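Local atomic coordinates of mandelate racemase/muconate lactonizing enzyme-like protein (Rubrobacter xylanophilus DSM 9941, PDB entry 3CYJ), a protein that is of unknown function but belongs to the mandelate racemase/muconate lactonizing enzyme family, with an N-terminal domain packed on a barrel domain that binds a sodium ion. Residues A[97-102]-A[250-255]. Numbering follows the deposited sequence.
Sequences VGAMAV and YEWTLP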
ATOM      1  N   VAL A  97      18.773 -25.994 -13.567  1.00 37.89           N
ATOM      2  CA  VAL A  97      19.575 -26.731 -14.553  1.00 37.15           C
ATOM      3  C   VAL A  97      19.323 -26.243 -16.003  1.00 37.28           C
ATOM      4  O   VAL A  97      20.290 -26.030 -16.736  1.00 37.59           O
ATOM      5  CB  VAL A  97      19.255 -28.262 -14.498  1.00 36.81           C
ATOM      6  CG1 VAL A  97      19.693 -28.974 -15.814  1.00 33.40           C
ATOM      7  CG2 VAL A  97      19.866 -28.870 -13.270  1.00 34.79           C
ATOM      8  N   GLY A  98      18.033 -26.097 -16.387  1.00 36.11           N
ATOM      9  CA  GLY A  98      17.631 -25.651 -17.725  1.00 35.49           C
ATOM     10  C   GLY A  98      18.180 -24.262 -18.061  1.00 36.28           C
ATOM     11  O   GLY A  98      18.576 -23.990 -19.231  1.00 37.30           O
ATOM     12  N   ALA A  99      18.229 -23.380 -17.055  1.00 35.20           N
ATOM     13  CA  ALA A  99      18.675 -22.010 -17.276  1.00 35.58           C
ATOM     14  C   ALA A  99      20.179 -21.993 -17.435  1.00 35.20           C
ATOM     15  O   ALA A  99      20.740 -21.207 -18.213  1.00 34.30           O
ATOM     16  CB  ALA A  99      18.265 -21.104 -16.080  1.00 34.53           C
ATOM     17  N   MET A 100      20.838 -22.826 -16.638  1.00 35.16           N
ATOM     18  CA  MET A 100      22.287 -22.991 -16.705  1.00 35.98           C
ATOM     19  C   MET A 100      22.685 -23.491 -18.119  1.00 37.20           C
ATOM     20  O   MET A 100      23.676 -23.018 -18.703  1.00 38.18           O
ATOM     21  CB  MET A 100      22.743 -23.972 -15.628  1.00 34.38           C
ATOM     22  CG  MET A 100      22.789 -23.321 -14.286  1.00 36.49           C
ATOM     23  SD  MET A 100      23.437 -24.249 -12.900  1.00 35.24           S
ATOM     24  CE  MET A 100      21.885 -24.640 -12.246  1.00 34.96           C
ATOM     25  N   ALA A 101      21.875 -24.408 -18.668  1.00 37.20           N
ATOM     26  CA  ALA A 101      22.122 -24.957 -19.998  1.00 37.28           C
ATOM     27  C   ALA A 101      21.916 -23.895 -21.075  1.00 37.59           C
ATOM     28  O   ALA A 101      22.794 -23.709 -21.957  1.00 36.78           O
ATOM     29  CB  ALA A 101      21.236 -26.186 -20.266  1.00 36.26           C
ATOM     30  N   VAL A 102      20.748 -23.234 -21.054  1.00 37.26           N
ATOM     31  CA  VAL A 102      20.526 -22.108 -21.986  1.00 36.55           C
ATOM     32  C   VAL A 102      21.693 -21.089 -21.939  1.00 36.89           C
ATOM     33  O   VAL A 102      22.169 -20.614 -22.964  1.00 37.54           O
ATOM     34  CB  VAL A 102      19.178 -21.385 -21.729  1.00 36.44           C
ATOM     35  CG1 VAL A 102      19.135 -20.098 -22.509  1.00 36.85           C
ATOM     36  CG2 VAL A 102      17.971 -22.263 -22.165  1.00 33.55           C
ATOM     37  N   TYR A 250      20.083 -16.405  -7.779  1.00 55.22           N
ATOM     38  CA  TYR A 250      19.205 -17.525  -8.125  1.00 54.97           C
ATOM     39  C   TYR A 250      17.960 -17.206  -8.921  1.00 55.71           C
ATOM     40  O   TYR A 250      17.131 -18.077  -9.080  1.00 56.98           O
ATOM     41  CB  TYR A 250      18.805 -18.297  -6.872  1.00 54.47           C
ATOM     42  CG  TYR A 250      20.008 -18.814  -6.099  1.00 54.38           C
ATOM     43  CD1 TYR A 250      20.848 -19.789  -6.646  1.00 52.02           C
ATOM     44  CD2 TYR A 250      20.316 -18.317  -4.838  1.00 49.36           C
ATOM     45  CE1 TYR A 250      21.961 -20.268  -5.919  1.00 50.85           C
ATOM     46  CE2 TYR A 250      21.408 -18.793  -4.123  1.00 47.96           C
ATOM     47  CZ  TYR A 250      22.225 -19.760  -4.664  1.00 47.60           C
ATOM     48  OH  TYR A 250      23.320 -20.203  -3.960  1.00 48.00           O
ATOM     49  N   GLU A 251      17.811 -15.991  -9.442  1.00 55.77           N
ATOM     50  CA  GLU A 251      16.582 -15.651 -10.148  1.00 55.34           C
ATOM     51  C   GLU A 251      16.681 -16.145 -11.552  1.00 55.47           C
ATOM     52  O   GLU A 251      17.789 -16.246 -12.089  1.00 56.04           O
ATOM     53  CB  GLU A 251      16.351 -14.124 -10.133  1.00 55.96           C
ATOM     54  CG  GLU A 251      15.936 -13.599  -8.768  1.00 53.90           C
ATOM     55  CD  GLU A 251      17.059 -13.617  -7.826  1.00 54.59           C
ATOM     56  OE1 GLU A 251      18.184 -13.432  -8.330  1.00 56.59           O
ATOM     57  OE2 GLU A 251      16.837 -13.828  -6.603  1.00 55.54           O
ATOM     58  N   TRP A 252      15.530 -16.450 -12.153  1.00 55.38           N
ATOM     59  CA  TRP A 252      15.553 -16.942 -13.526  0.50 55.21           C
ATOM     60  C   TRP A 252      14.406 -16.281 -14.374  1.00 55.81           C
ATOM     61  O   TRP A 252      14.171 -16.621 -15.531  1.00 56.35           O
ATOM     62  CB  TRP A 252      15.605 -18.509 -13.547  0.50 54.51           C
ATOM     63  CG  TRP A 252      16.237 -19.225 -12.235  0.50 51.72           C
ATOM     64  CD1 TRP A 252      15.629 -19.352 -11.001  0.50 49.49           C
ATOM     65  CD2 TRP A 252      17.530 -19.886 -12.091  0.50 47.20           C
ATOM     66  NE1 TRP A 252      16.460 -20.030 -10.120  0.50 46.24           N
ATOM     67  CE2 TRP A 252      17.619 -20.363 -10.761  0.50 45.24           C
ATOM     68  CE3 TRP A 252      18.615 -20.096 -12.944  0.50 46.98           C
ATOM     69  CZ2 TRP A 252      18.741 -21.052 -10.279  0.50 45.61           C
ATOM     70  CZ3 TRP A 252      19.738 -20.779 -12.450  0.50 45.14           C
ATOM     71  CH2 TRP A 252      19.792 -21.231 -11.128  0.50 44.18           C
ATOM     72  N   THR A 253      13.706 -15.313 -13.806  1.00 56.05           N
ATOM     73  CA  THR A 253      12.832 -14.499 -14.649  1.00 56.10           C
ATOM     74  C   THR A 253      13.239 -13.021 -14.454  1.00 55.91           C
ATOM     75  O   THR A 253      13.869 -12.664 -13.455  1.00 55.65           O
ATOM     76  CB  THR A 253      11.296 -14.665 -14.370  1.00 56.49           C
ATOM     77  OG1 THR A 253      10.945 -14.009 -13.153  1.00 57.96           O
ATOM     78  CG2 THR A 253      10.785 -16.137 -14.345  1.00 57.07           C
ATOM     79  N   LEU A 254      12.868 -12.168 -15.404  1.00 55.00           N
ATOM     80  CA  LEU A 254      13.121 -10.753 -15.256  1.00 53.88           C
ATOM     81  C   LEU A 254      12.146 -10.139 -14.278  1.00 52.62           C
ATOM     82  O   LEU A 254      12.495  -9.195 -13.591  1.00 52.56           O
ATOM     83  CB  LEU A 254      13.033 -10.060 -16.599  1.00 54.10           C
ATOM     84  CG  LEU A 254      14.370 -10.062 -17.316  1.00 54.68           C
ATOM     85  CD1 LEU A 254      14.133  -9.719 -18.779  1.00 56.84           C
ATOM     86  CD2 LEU A 254      15.302  -9.021 -16.645  1.00 56.41           C
ATOM     87  N   PRO A 255      10.914 -10.684 -14.197  1.00 52.32           N
ATOM     88  CA  PRO A 255      10.031 -10.192 -13.137  1.00 51.71           C
ATOM     89  C   PRO A 255      10.562 -10.559 -11.744  1.00 51.29           C
ATOM     90  O   PRO A 255      10.298  -9.814 -10.762  1.00 51.25           O
ATOM     91  CB  PRO A 255       8.680 -10.871 -13.416  1.00 51.56           C
ATOM     92  CG  PRO A 255       8.764 -11.416 -14.762  1.00 52.68           C
ATOM     93  CD  PRO A 255      10.219 -11.576 -15.145  1.00 52.16           C
TER
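Trp252, on the loop that joins barrel strand 244-247 to helix 254-261, meets Ala99 and Met100 in the first turn of helix 97-116, so the contact lies where the N-terminal domain packs on a beta-alpha loop of the enolase-type barrel. It is small and apolar, burying 133 Å² in all, and rests on the six-membered half of the indole. Ala99 projects its methyl toward this ring, and Ala99 CB lies 3.3 Å from Trp252 CE3 and 3.9 Å from Trp252 CZ3, approaching obliquely. Met100 reaches the next corner: its CG stands beside the backbone N (chi1 -78°), and a bend at chi3 (-101°) swings the terminal methyl toward the indole, leaving Met100 CE 4.2 Å from Trp252 CH2. The two methyls thus follow the benzo rim from CE3 round to CH2. The fine placement of the indole is doubtful, since Trp252 was modelled in two conformers. In this one chi1 is an unusual -25°, and Trp252 NE1 comes implausibly close to Tyr250 O without forming a hydrogen bond. The backbones stay apart, with the CA atoms of Ala99 and Trp252 7.0 Å from each other. On the barrel side the loop is tied to the helix that follows it: Thr253 is the N-cap, its OG1 hydrogen-bonded to Gln256 N, while Gln256 OE1 accepts a hydrogen bond from Trp252 N. The Trp252 side chain lies about 12 Å from the sodium ion. Pro95 of a second subunit packs on Trp252 and Ala92 of that subunit on Met100, drawing a neighbouring chain into the domain junction. Within the chain, Arg273 also touches Trp252, and helix 97-116 rests through Ala101 on helix 57-70 and through Val102 on helix 78-88.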